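Local coordinates for protein putative pyridoxal phosphate-dependent transferase (Clostridium difficile, PDB 4DQ6) that is probably a pyridoxal phosphate-dependent transferase of the class I and II aminotransferase family, with pyridoxal-5'-phosphate bound in its pocket, at residues D33-V39 / K351-N355. Residues are numbered along the deposited sequence; the frame is centred on the assembly and turned at random.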
ATOM      1  N   ASP A  33       9.432  27.438  -5.274  1.00 29.32           N
ATOM      2  CA  ASP A  33      10.443  28.277  -4.673  0.50 29.31           C
ATOM      3  C   ASP A  33       9.950  28.927  -3.375  1.00 28.06           C
ATOM      4  O   ASP A  33       9.853  30.168  -3.267  1.00 27.55           O
ATOM      5  CB  ASP A  33      10.849  29.355  -5.662  0.50 31.44           C
ATOM      6  CG  ASP A  33      12.120  30.006  -5.267  0.50 33.88           C
ATOM      7  OD1 ASP A  33      12.930  29.275  -4.657  0.50 36.03           O
ATOM      8  OD2 ASP A  33      12.312  31.213  -5.557  0.50 37.43           O
ATOM      9  N   LEU A  34       9.598  28.076  -2.414  1.00 25.12           N
ATOM     10  CA  LEU A  34       9.092  28.469  -1.118  1.00 23.07           C
ATOM     11  C   LEU A  34       9.790  27.680  -0.005  1.00 21.46           C
ATOM     12  O   LEU A  34      10.246  26.593  -0.224  1.00 20.88           O
ATOM     13  CB  LEU A  34       7.590  28.196  -1.053  1.00 22.66           C
ATOM     14  CG  LEU A  34       6.773  28.866  -2.137  1.00 23.55           C
ATOM     15  CD1 LEU A  34       5.380  28.267  -2.019  1.00 23.43           C
ATOM     16  CD2 LEU A  34       6.760  30.366  -1.965  1.00 24.71           C
ATOM     17  N   LEU A  35       9.823  28.244   1.203  1.00 21.23           N
ATOM     18  CA  LEU A  35      10.300  27.540   2.391  1.00 20.16           C
ATOM     19  C   LEU A  35       9.095  26.711   2.888  1.00 20.04           C
ATOM     20  O   LEU A  35       8.089  27.285   3.246  1.00 20.21           O
ATOM     21  CB  LEU A  35      10.732  28.527   3.483  1.00 20.53           C
ATOM     22  CG  LEU A  35      11.410  27.993   4.769  0.50 21.04           C
ATOM     23  CD1 LEU A  35      12.317  29.044   5.408  0.50 21.98           C
ATOM     24  CD2 LEU A  35      10.394  27.565   5.802  0.50 20.36           C
ATOM     25  N   PRO A  36       9.226  25.387   2.932  1.00 18.89           N
ATOM     26  CA  PRO A  36       8.033  24.565   3.228  1.00 18.86           C
ATOM     27  C   PRO A  36       7.807  24.339   4.720  1.00 18.71           C
ATOM     28  O   PRO A  36       8.663  23.811   5.425  1.00 20.45           O
ATOM     29  CB  PRO A  36       8.369  23.245   2.519  1.00 18.98           C
ATOM     30  CG  PRO A  36       9.837  23.175   2.632  1.00 19.47           C
ATOM     31  CD  PRO A  36      10.352  24.565   2.463  1.00 19.92           C
ATOM     32  N   MET A  37       6.619  24.685   5.198  1.00 18.00           N
ATOM     33  CA  MET A  37       6.240  24.438   6.574  1.00 16.72           C
ATOM     34  C   MET A  37       4.824  23.889   6.627  1.00 17.10           C
ATOM     35  O   MET A  37       4.053  24.210   7.570  1.00 17.95           O
ATOM     36  CB  MET A  37       6.285  25.748   7.379  1.00 18.17           C
ATOM     37  CG  MET A  37       7.616  26.479   7.339  1.00 18.16           C
ATOM     38  SD  MET A  37       8.967  25.677   8.221  1.00 19.47           S
ATOM     39  CE  MET A  37       8.565  26.051   9.944  1.00 18.07           C
ATOM     40  N   TRP A  38       4.495  23.085   5.641  1.00 16.12           N
ATOM     41  CA  TRP A  38       3.084  22.754   5.408  1.00 17.29           C
ATOM     42  C   TRP A  38       2.843  21.302   5.747  1.00 19.33           C
ATOM     43  O   TRP A  38       2.498  20.967   6.898  1.00 20.34           O
ATOM     44  CB  TRP A  38       2.656  23.214   3.989  1.00 18.00           C
ATOM     45  CG  TRP A  38       3.402  22.569   2.821  1.00 17.69           C
ATOM     46  CD1 TRP A  38       4.769  22.651   2.502  1.00 17.69           C
ATOM     47  CD2 TRP A  38       2.814  21.774   1.746  1.00 18.49           C
ATOM     48  NE1 TRP A  38       5.047  21.938   1.376  1.00 17.77           N
ATOM     49  CE2 TRP A  38       3.908  21.407   0.861  1.00 18.82           C
ATOM     50  CE3 TRP A  38       1.522  21.314   1.449  1.00 19.92           C
ATOM     51  CZ2 TRP A  38       3.723  20.632  -0.263  1.00 19.10           C
ATOM     52  CZ3 TRP A  38       1.347  20.517   0.317  1.00 20.63           C
ATOM     53  CH2 TRP A  38       2.422  20.205  -0.547  1.00 19.46           C
ATOM     54  N   VAL A  39       3.105  20.407   4.802  1.00 18.16           N
ATOM     55  CA  VAL A  39       2.905  18.949   4.972  1.00 20.02           C
ATOM     56  C   VAL A  39       3.466  18.437   6.302  1.00 17.18           C
ATOM     57  O   VAL A  39       4.638  18.721   6.643  1.00 15.24           O
ATOM     58  CB  VAL A  39       3.645  18.231   3.802  1.00 22.13           C
ATOM     59  CG1 VAL A  39       4.083  16.790   4.173  1.00 27.14           C
ATOM     60  CG2 VAL A  39       2.803  18.302   2.531  1.00 26.14           C
ATOM     61  N   LYS A 351       7.333  34.173   0.606  1.00 23.14           N
ATOM     62  CA  LYS A 351       7.925  32.970  -0.010  1.00 24.58           C
ATOM     63  C   LYS A 351       7.984  31.815   1.014  1.00 22.16           C
ATOM     64  O   LYS A 351       8.991  31.151   1.205  1.00 21.97           O
ATOM     65  CB  LYS A 351       9.294  33.240  -0.602  1.00 26.24           C
ATOM     66  CG  LYS A 351       9.355  34.322  -1.680  1.00 30.60           C
ATOM     67  CD  LYS A 351      10.574  34.132  -2.585  1.00 34.69           C
ATOM     68  CE  LYS A 351      11.912  34.104  -1.829  1.00 37.90           C
ATOM     69  NZ  LYS A 351      13.154  33.841  -2.653  1.00 41.24           N
ATOM     70  N   VAL A 352       6.854  31.578   1.649  1.00 21.27           N
ATOM     71  CA  VAL A 352       6.764  30.535   2.672  1.00 19.90           C
ATOM     72  C   VAL A 352       5.453  29.783   2.448  1.00 19.83           C
ATOM     73  O   VAL A 352       4.477  30.387   2.055  1.00 20.44           O
ATOM     74  CB  VAL A 352       6.894  31.142   4.112  1.00 20.43           C
ATOM     75  CG1 VAL A 352       5.775  32.140   4.384  1.00 21.15           C
ATOM     76  CG2 VAL A 352       7.030  30.050   5.175  1.00 19.75           C
ATOM     77  N   ALA A 353       5.501  28.462   2.654  1.00 18.09           N
ATOM     78  CA  ALA A 353       4.353  27.579   2.414  1.00 17.70           C
ATOM     79  C   ALA A 353       3.800  27.059   3.723  1.00 17.11           C
ATOM     80  O   ALA A 353       4.387  26.237   4.360  1.00 16.89           O
ATOM     81  CB  ALA A 353       4.798  26.428   1.524  1.00 17.95           C
ATOM     82  N   LEU A 354       2.649  27.594   4.125  1.00 17.86           N
ATOM     83  CA  LEU A 354       1.919  27.131   5.293  1.00 16.60           C
ATOM     84  C   LEU A 354       0.635  26.432   4.821  1.00 17.13           C
ATOM     85  O   LEU A 354       0.222  26.581   3.658  1.00 18.12           O
ATOM     86  CB  LEU A 354       1.530  28.331   6.163  1.00 16.73           C
ATOM     87  CG  LEU A 354       2.617  29.363   6.469  1.00 17.14           C
ATOM     88  CD1 LEU A 354       2.045  30.442   7.388  1.00 17.72           C
ATOM     89  CD2 LEU A 354       3.837  28.704   7.042  1.00 17.60           C
ATOM     90  N   ASN A 355      -0.021  25.708   5.720  1.00 17.53           N
ATOM     91  CA  ASN A 355      -1.328  25.115   5.355  1.00 18.35           C
ATOM     92  C   ASN A 355      -2.426  26.130   5.591  1.00 17.74           C
ATOM     93  O   ASN A 355      -2.646  26.589   6.745  1.00 18.48           O
ATOM     94  CB  ASN A 355      -1.622  23.863   6.161  1.00 19.95           C
ATOM     95  CG  ASN A 355      -0.843  22.661   5.728  1.00 22.32           C
ATOM     96  OD1 ASN A 355       0.329  22.493   6.110  1.00 28.06           O
ATOM     97  ND2 ASN A 355      -1.522  21.720   5.070  1.00 25.01           N
TER
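The carbonyl O of K351 is gripped twice: L35 N donates to it at 3.0 Å, and R385 NH1 from helix 376-390 adds a second hydrogen bond. Just beyond, L35 O accepts A353 N at 2.9 Å, and A353 O takes M37 N at 2.8 Å, the bond more bent at its hydrogen (149°) than the other two. These three bonds set 35-36 parallel to 352-353. On the face of L35 and V352, V352 CG2, anti to its backbone N, lies 3.5 Å from L35 O and also meets M37 CG. M37 CB rests against L354 CD2 at 3.9 Å; helix 376-390 covers L35 and M37. A353 CB, on the other face, sits between L34 CD1, at 4.0 Å, and W38 CD1, which it approaches obliquely, with M25 of helix 25-29 packed against all three residues. A chi1 of 61° brings W38 CD1 against A353 CB while the indole NE1 hydrogen-bonds K21 O, and Y29 packs edge-to-face with the ring. At the far end R369 NH2 hydrogen-bonds W38 O. The contact is a two-stranded parallel sheet joining an N-terminal segment to the strand after helix 339-350, consistent with the small domain of a fold type I PLP-dependent enzyme, with V39 leading toward the cofactor pocket.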